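PDB 6WYN: esterase Rv0045c from Mycobacterium tuberculosis, which hydrolyses carboxylic esters, preferring short, straight-chain alkyl esters, and is probably involved in ester and lipid metabolism, though its physiological substrate is unknown. Local coordinates for residues V152-G157 / G309-S314; E174-D179 / T274-G279; P182-R187 / G282-Q287. One frame throughout, in Å; residues are numbered along the deposited sequence.

Contact 1. Residues V152-G157 / G309-S314; sequences VGMSLG and GHSVQS
The nucleophile elbow of this alpha/beta hydrolase, the sharp turn from strand 150-154 into helix 156-167, meets the loop of the assigned active-site histidine here: Ser-155, the assigned nucleophile, faces His-310. The elbow carries the GxSxG signature, formed by Gly-153, Ser-155 and Gly-157. Ser-155 takes the strained backbone of such elbows, with a positive phi (46°), and Gly-157 O lies close over Gly-153. From the tip of the turn Ser-155 OG lies at the edge of the imidazole, in the plane of the ring, 3.2 Å from His-310 NE2. ND1 on the same ring is hydrogen-bonded to Asp-179, the third member of the assigned triad. One face of the imidazole carries the methyl end of Met-154. The CE atom stands 3.7 Å from the centroid of the His-310 ring in a CH-pi contact, displaced toward the rim, and its nearest ring atom is His-310 CD2 at 3.5 Å. Phe-283 also stacks on the ring. CG of Met-154 lies trans to the backbone nitrogen (chi1 -176°) and the chain then bends at chi2, which carries SD and CE across to the histidine loop. There Met-154 CE also meets the backbone of Ser-311, 3.7 Å from its CA. The Gln-313 side chain runs at about a right angle to Met-154. Its amide nitrogen is hydrogen-bonded to Thr-97 and gives a further, weak bond to sulfur, nearly straight at 175°, with Gln-313 NE2 3.6 Å from Met-154 SD. Gln-313 OE1 is buried without a polar partner, 3.6 Å from Met-154 CG.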
# COMPACT_ATOMS: atom_id res chain seq x y z
N VAL A 152 9.00 -1.16 -0.19
CA VAL A 152 8.12 -0.90 -1.33
C VAL A 152 6.87 -0.26 -0.78
O VAL A 152 6.23 -0.91 0.05
CB VAL A 152 7.79 -2.21 -2.05
CG1 VAL A 152 6.87 -1.97 -3.24
CG2 VAL A 152 9.05 -2.94 -2.42
N GLY A 153 6.53 0.92 -1.29
CA GLY A 153 5.34 1.65 -0.85
C GLY A 153 4.55 2.14 -2.02
O GLY A 153 5.13 2.84 -2.90
N MET A 154 3.25 1.92 -1.99
CA MET A 154 2.36 2.47 -3.04
C MET A 154 1.61 3.72 -2.52
O MET A 154 1.03 3.68 -1.40
CB MET A 154 1.36 1.41 -3.49
CG MET A 154 0.50 1.86 -4.62
SD MET A 154 -1.17 2.07 -3.98
CE MET A 154 -2.04 2.68 -5.42
N SER A 155 1.55 4.78 -3.31
CA SER A 155 0.77 6.02 -2.97
C SER A 155 1.03 6.49 -1.50
O SER A 155 2.16 6.82 -1.19
CB SER A 155 -0.68 5.86 -3.32
OG SER A 155 -1.25 7.15 -3.57
N LEU A 156 0.05 6.59 -0.63
CA LEU A 156 0.29 6.99 0.79
C LEU A 156 1.43 6.17 1.42
O LEU A 156 2.27 6.73 2.12
CB LEU A 156 -1.01 6.77 1.55
CG LEU A 156 -1.02 7.14 3.03
CD1 LEU A 156 -0.63 8.62 3.25
CD2 LEU A 156 -2.42 6.89 3.59
N GLY A 157 1.45 4.87 1.15
CA GLY A 157 2.53 3.98 1.57
C GLY A 157 3.89 4.40 1.10
O GLY A 157 4.85 4.24 1.88
N GLY A 309 -3.08 0.87 -14.26
CA GLY A 309 -3.46 2.09 -13.53
C GLY A 309 -2.54 2.31 -12.33
O GLY A 309 -1.39 1.78 -12.29
N HIS A 310 -3.03 3.10 -11.39
CA HIS A 310 -2.35 3.61 -10.19
C HIS A 310 -1.91 2.44 -9.30
O HIS A 310 -0.79 2.46 -8.83
CB HIS A 310 -3.35 4.56 -9.49
CG HIS A 310 -2.80 5.24 -8.28
ND1 HIS A 310 -1.59 5.88 -8.30
CD2 HIS A 310 -3.34 5.47 -7.06
CE1 HIS A 310 -1.35 6.40 -7.12
NE2 HIS A 310 -2.40 6.17 -6.34
N SER A 311 -2.78 1.46 -9.11
CA SER A 311 -2.51 0.27 -8.25
C SER A 311 -1.84 -0.81 -9.08
O SER A 311 -2.50 -1.79 -9.52
CB SER A 311 -3.75 -0.20 -7.54
OG SER A 311 -3.36 -1.12 -6.54
N VAL A 312 -0.54 -0.61 -9.32
CA VAL A 312 0.29 -1.49 -10.19
C VAL A 312 0.25 -2.91 -9.60
O VAL A 312 0.12 -3.91 -10.39
CB VAL A 312 1.72 -0.96 -10.31
CG1 VAL A 312 2.52 -1.87 -11.21
CG2 VAL A 312 1.79 0.48 -10.81
N GLN A 313 0.30 -3.03 -8.27
CA GLN A 313 0.27 -4.36 -7.62
C GLN A 313 -1.06 -5.07 -7.87
O GLN A 313 -1.07 -6.34 -7.75
CB GLN A 313 0.57 -4.25 -6.12
CG GLN A 313 -0.56 -3.62 -5.31
CD GLN A 313 -0.43 -2.12 -5.19
OE1 GLN A 313 0.29 -1.47 -5.96
NE2 GLN A 313 -1.16 -1.54 -4.22
N SER A 314 -2.13 -4.35 -8.16
CA SER A 314 -3.44 -4.96 -8.49
C SER A 314 -3.55 -5.21 -10.00
O SER A 314 -4.09 -6.25 -10.40
CB SER A 314 -4.59 -4.10 -8.03
OG SER A 314 -4.31 -3.57 -6.73

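Contact 2. Residues E174-D179 / T274-G279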
# COMPACT_ATOMS: atom_id res chain seq x y z
N GLU A 174 16.93 0.85 0.63
CA GLU A 174 16.46 1.04 -0.76
C GLU A 174 14.94 1.25 -0.77
O GLU A 174 14.27 0.54 -0.01
CB GLU A 174 16.96 -0.22 -1.46
CG GLU A 174 16.72 -0.28 -2.91
CD GLU A 174 17.90 0.15 -3.77
OE1 GLU A 174 19.08 -0.01 -3.34
OE2 GLU A 174 17.61 0.61 -4.87
N LEU A 175 14.45 2.25 -1.51
CA LEU A 175 13.00 2.55 -1.62
C LEU A 175 12.52 2.20 -3.03
O LEU A 175 13.17 2.59 -4.03
CB LEU A 175 12.72 4.03 -1.39
CG LEU A 175 12.93 4.53 0.03
CD1 LEU A 175 13.07 6.04 0.07
CD2 LEU A 175 11.78 4.10 0.92
N VAL A 176 11.35 1.59 -3.10
CA VAL A 176 10.59 1.46 -4.37
C VAL A 176 9.26 2.15 -4.13
O VAL A 176 8.50 1.70 -3.24
CB VAL A 176 10.43 -0.00 -4.80
CG1 VAL A 176 9.67 -0.08 -6.09
CG2 VAL A 176 11.78 -0.73 -4.91
N LEU A 177 9.02 3.23 -4.88
CA LEU A 177 7.78 4.02 -4.84
C LEU A 177 6.87 3.50 -5.94
O LEU A 177 7.30 3.51 -7.16
CB LEU A 177 8.09 5.50 -5.08
CG LEU A 177 8.94 6.20 -4.02
CD1 LEU A 177 9.10 7.66 -4.39
CD2 LEU A 177 8.32 6.11 -2.63
N VAL A 178 5.63 3.14 -5.61
CA VAL A 178 4.67 2.71 -6.66
C VAL A 178 3.70 3.85 -6.93
O VAL A 178 2.83 4.14 -6.08
CB VAL A 178 4.01 1.38 -6.31
CG1 VAL A 178 3.04 0.91 -7.36
CG2 VAL A 178 5.07 0.33 -6.08
N ASP A 179 3.81 4.41 -8.15
CA ASP A 179 2.94 5.44 -8.74
C ASP A 179 2.70 6.61 -7.78
O ASP A 179 1.57 7.07 -7.71
CB ASP A 179 1.63 4.81 -9.22
CG ASP A 179 1.04 5.51 -10.45
OD1 ASP A 179 1.77 5.67 -11.42
OD2 ASP A 179 -0.16 5.93 -10.41
N THR A 274 13.70 4.03 -6.52
CA THR A 274 13.18 3.55 -7.82
C THR A 274 11.73 3.96 -7.88
O THR A 274 11.03 3.77 -6.90
CB THR A 274 13.36 2.04 -7.96
OG1 THR A 274 14.78 1.79 -7.90
CG2 THR A 274 12.79 1.51 -9.26
N LEU A 275 11.26 4.44 -9.01
CA LEU A 275 9.83 4.75 -9.15
C LEU A 275 9.27 3.75 -10.12
O LEU A 275 9.96 3.44 -11.13
CB LEU A 275 9.67 6.20 -9.64
CG LEU A 275 8.28 6.66 -10.07
CD1 LEU A 275 7.35 6.68 -8.86
CD2 LEU A 275 8.36 8.05 -10.68
N VAL A 276 8.03 3.33 -9.88
CA VAL A 276 7.26 2.45 -10.78
C VAL A 276 6.01 3.22 -11.12
O VAL A 276 5.22 3.47 -10.16
CB VAL A 276 6.95 1.06 -10.18
CG1 VAL A 276 6.16 0.20 -11.17
CG2 VAL A 276 8.21 0.34 -9.76
N ARG A 277 5.80 3.56 -12.40
CA ARG A 277 4.53 4.19 -12.78
C ARG A 277 3.63 3.18 -13.48
O ARG A 277 4.15 2.29 -14.19
CB ARG A 277 4.71 5.40 -13.72
CG ARG A 277 5.26 6.67 -13.07
CD ARG A 277 5.29 7.84 -14.06
NE ARG A 277 4.00 7.83 -14.72
CZ ARG A 277 3.80 7.68 -16.05
NH1 ARG A 277 4.84 7.68 -16.87
NH2 ARG A 277 2.57 7.52 -16.55
N GLY A 278 2.35 3.39 -13.36
CA GLY A 278 1.34 2.80 -14.26
C GLY A 278 1.26 3.61 -15.54
O GLY A 278 1.03 4.81 -15.45
N GLY A 279 1.54 2.96 -16.67
CA GLY A 279 1.45 3.52 -18.04
C GLY A 279 0.10 4.12 -18.39
O GLY A 279 0.07 5.06 -19.18
O HOH W 1 1.44 7.81 -13.22
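Strands 174-178 and 274-278 run side by side in the parallel part of the central sheet, and Asp-179, the assigned acid of the catalytic triad, follows directly at the end of the first. The strand segments are 4.7 Å apart at 17°, and Val-176, Leu-177 and Val-178 pair with Thr-274, Leu-275 and Val-276. Four backbone hydrogen bonds join them, ending with the short one from Asp-179 N to Val-276 O at 2.6 Å. On the sheet face of the valines, Val-176 and Val-276 both hold CG1 trans to the backbone nitrogen, and the side chains meet aslant, Val-176 CG1 lying 4.0 Å from Val-276 CG2. Helix 317-328 covers this face. On the opposite face of the sheet, Leu-275 swings CG away from its own nitrogen, which brings CD1 over the neighbouring strand, 4.0 Å from Leu-177 CB.

Beyond the paired residues the side chain of Asp-179 takes over. With chi1 at -148°, its carboxylate reaches across to Arg-277 and Gly-278. Gly-278 N donates to Asp-179 OD1 at 3.0 Å from well above the carboxylate plane, 56° out of it. A water 2.8 Å from Asp-179 OD1 can donate to that oxygen and accepts from Arg-277 NE at 3.0 Å, sitting at the edge of the guanidinium in its plane. The arginine chain bends at chi3, and its NH2 is hydrogen-bonded to the carbonyl of Ser-281. Asp-179 OD2 is bonded to the hydroxyl of Ser-281 as well as to His-310. Backbone N-H and hydroxyl thus fix the rotation of the carboxylate, while the arginine reaches OD1 through the water, Arg-277 NE being 4.5 Å from Asp-179 OD1, beyond a salt bridge.

Contact 3. Residues P182-R187 / G282-Q287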
# COMPACT_ATOMS: atom_id res chain seq x y z
N PRO A 182 5.88 13.07 -3.71
CA PRO A 182 5.23 14.05 -2.83
C PRO A 182 4.28 14.97 -3.58
O PRO A 182 3.12 15.11 -3.20
CB PRO A 182 6.42 14.79 -2.25
CG PRO A 182 7.47 13.71 -2.21
CD PRO A 182 7.34 13.03 -3.55
N SER A 183 4.75 15.54 -4.71
CA SER A 183 3.92 16.48 -5.52
C SER A 183 2.64 15.79 -6.01
O SER A 183 1.57 16.42 -6.00
CB SER A 183 4.72 17.07 -6.66
OG SER A 183 5.88 17.72 -6.14
N ALA A 184 2.73 14.54 -6.46
CA ALA A 184 1.58 13.84 -7.07
C ALA A 184 0.50 13.62 -6.02
O ALA A 184 -0.70 13.84 -6.30
CB ALA A 184 2.06 12.55 -7.69
N LEU A 185 0.86 13.16 -4.84
CA LEU A 185 -0.19 12.93 -3.81
C LEU A 185 -0.73 14.29 -3.32
O LEU A 185 -1.91 14.38 -3.08
CB LEU A 185 0.36 12.10 -2.64
CG LEU A 185 -0.71 11.55 -1.69
CD1 LEU A 185 -1.90 10.98 -2.43
CD2 LEU A 185 -0.14 10.46 -0.78
N GLN A 186 0.10 15.31 -3.19
CA GLN A 186 -0.38 16.68 -2.84
C GLN A 186 -1.48 17.10 -3.83
O GLN A 186 -2.54 17.57 -3.41
CB GLN A 186 0.78 17.67 -2.85
CG GLN A 186 0.43 19.05 -2.30
CD GLN A 186 1.68 19.85 -2.04
OE1 GLN A 186 2.60 19.91 -2.86
NE2 GLN A 186 1.75 20.46 -0.88
N ARG A 187 -1.25 16.94 -5.13
CA ARG A 187 -2.28 17.33 -6.15
C ARG A 187 -3.55 16.50 -5.90
O ARG A 187 -4.68 17.08 -5.92
CB ARG A 187 -1.62 17.20 -7.54
CG ARG A 187 -2.54 17.22 -8.76
CD ARG A 187 -1.85 16.84 -10.10
NE ARG A 187 -0.49 17.32 -10.06
CZ ARG A 187 0.62 16.57 -10.13
NH1 ARG A 187 0.59 15.27 -10.38
NH2 ARG A 187 1.78 17.18 -9.99
N GLY A 282 -2.43 8.64 -14.94
CA GLY A 282 -2.07 10.07 -15.00
C GLY A 282 -1.61 10.60 -13.65
O GLY A 282 -1.23 11.79 -13.56
N PHE A 283 -1.55 9.76 -12.63
CA PHE A 283 -1.32 10.24 -11.25
C PHE A 283 0.01 10.97 -11.15
O PHE A 283 0.10 12.06 -10.54
CB PHE A 283 -1.40 9.05 -10.30
CG PHE A 283 -1.61 9.44 -8.87
CD1 PHE A 283 -0.53 9.67 -8.04
CD2 PHE A 283 -2.89 9.54 -8.35
CE1 PHE A 283 -0.71 10.01 -6.71
CE2 PHE A 283 -3.08 9.88 -7.01
CZ PHE A 283 -1.98 10.09 -6.20
N VAL A 284 1.05 10.37 -11.71
CA VAL A 284 2.42 10.92 -11.73
C VAL A 284 2.71 11.43 -13.15
O VAL A 284 2.61 10.63 -14.08
CB VAL A 284 3.44 9.86 -11.30
CG1 VAL A 284 4.87 10.41 -11.34
CG2 VAL A 284 3.06 9.29 -9.92
N THR A 285 3.09 12.70 -13.27
CA THR A 285 3.46 13.35 -14.55
C THR A 285 4.95 13.19 -14.83
O THR A 285 5.76 12.92 -13.90
CB THR A 285 3.12 14.84 -14.52
OG1 THR A 285 3.98 15.47 -13.57
CG2 THR A 285 1.67 15.05 -14.19
N ASP A 286 5.34 13.45 -16.07
CA ASP A 286 6.78 13.50 -16.44
C ASP A 286 7.50 14.55 -15.61
O ASP A 286 8.63 14.31 -15.18
CB ASP A 286 6.97 13.79 -17.94
CG ASP A 286 6.53 12.61 -18.82
OD1 ASP A 286 6.40 11.47 -18.32
OD2 ASP A 286 6.27 12.84 -20.00
N GLN A 287 6.89 15.72 -15.40
CA GLN A 287 7.50 16.76 -14.55
C GLN A 287 7.65 16.24 -13.09
O GLN A 287 8.70 16.50 -12.45
CB GLN A 287 6.61 18.02 -14.63
CG GLN A 287 7.42 19.30 -14.57
CD GLN A 287 8.20 19.65 -15.83
OE1 GLN A 287 7.64 20.17 -16.79
NE2 GLN A 287 9.52 19.47 -15.79
O HOH W 2 -1.85 13.36 -8.92
O HOH W 3 -1.54 14.28 -12.14
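The first turns of helix 182-200 come against the loop that leads into helix 286-295, the backbones being nearest where Ala-184 CA and Val-284 CA are 5.6 Å apart. Ala-184 points its methyl into the loop: Ala-184 CB lies 3.5 Å from Phe-283 O and 3.9 Å from Phe-283 CD1, with Val-284 CG2 on the same methyl. Phe-283 holds CG trans to its backbone nitrogen (chi1 -162°), which brings the ring to Ala-184 and Leu-185. Leu-185 CD1 touches its edge in the ring plane, 3.9 Å from Phe-283 CZ. Farther along the helix, Arg-187 bends at chi3 and brings the edge of its guanidinium to the loop, Arg-187 NH1 standing 3.3 Å from Phe-283 O and near the Thr-285 methyl. The main partner of NH1 is Asp-288, in a salt bridge; Asp-288 N is in turn capped by the Thr-285 hydroxyl. Two waters take part. One, over the centre of the phenyl face, can donate to Ala-184 O, 2.9 Å away, or to Phe-283 O; the other accepts from Arg-187 NH1 at 2.9 Å and can donate to Gly-282 O. Helix and loop are therefore joined by apolar contacts of Ala-184, Leu-185 and Phe-283 and by water-mediated and charged contacts of Arg-187, and the phenyl ring so held also meets His-188, a substrate-selectivity residue.

The three contacts close around the assigned catalytic triad of the esterase. Contact 1 supplies Ser-155 and His-310, contact 2 supplies Asp-179, and acid and base are joined by a probable hydrogen bond, His-310 ND1 to Asp-179 OD2 at 2.5 Å. Contacts 1 and 2, centres about 8 Å apart, also share the sheet: Gly-153 O and Val-178 N lie 2.8 Å apart on neighbouring strands. Contact 3 brings Phe-283 and Leu-185 against the triad residues, Phe-283 CD1 sitting 3.5 Å from His-310 CE1 and 3.4 Å from Asp-179 O, and Leu-185 CD1 4.0 Å from Ser-155 OG. The segments of contacts 2 and 3 alternate along the chain, and both contacts nest inside the loop closed by contact 1.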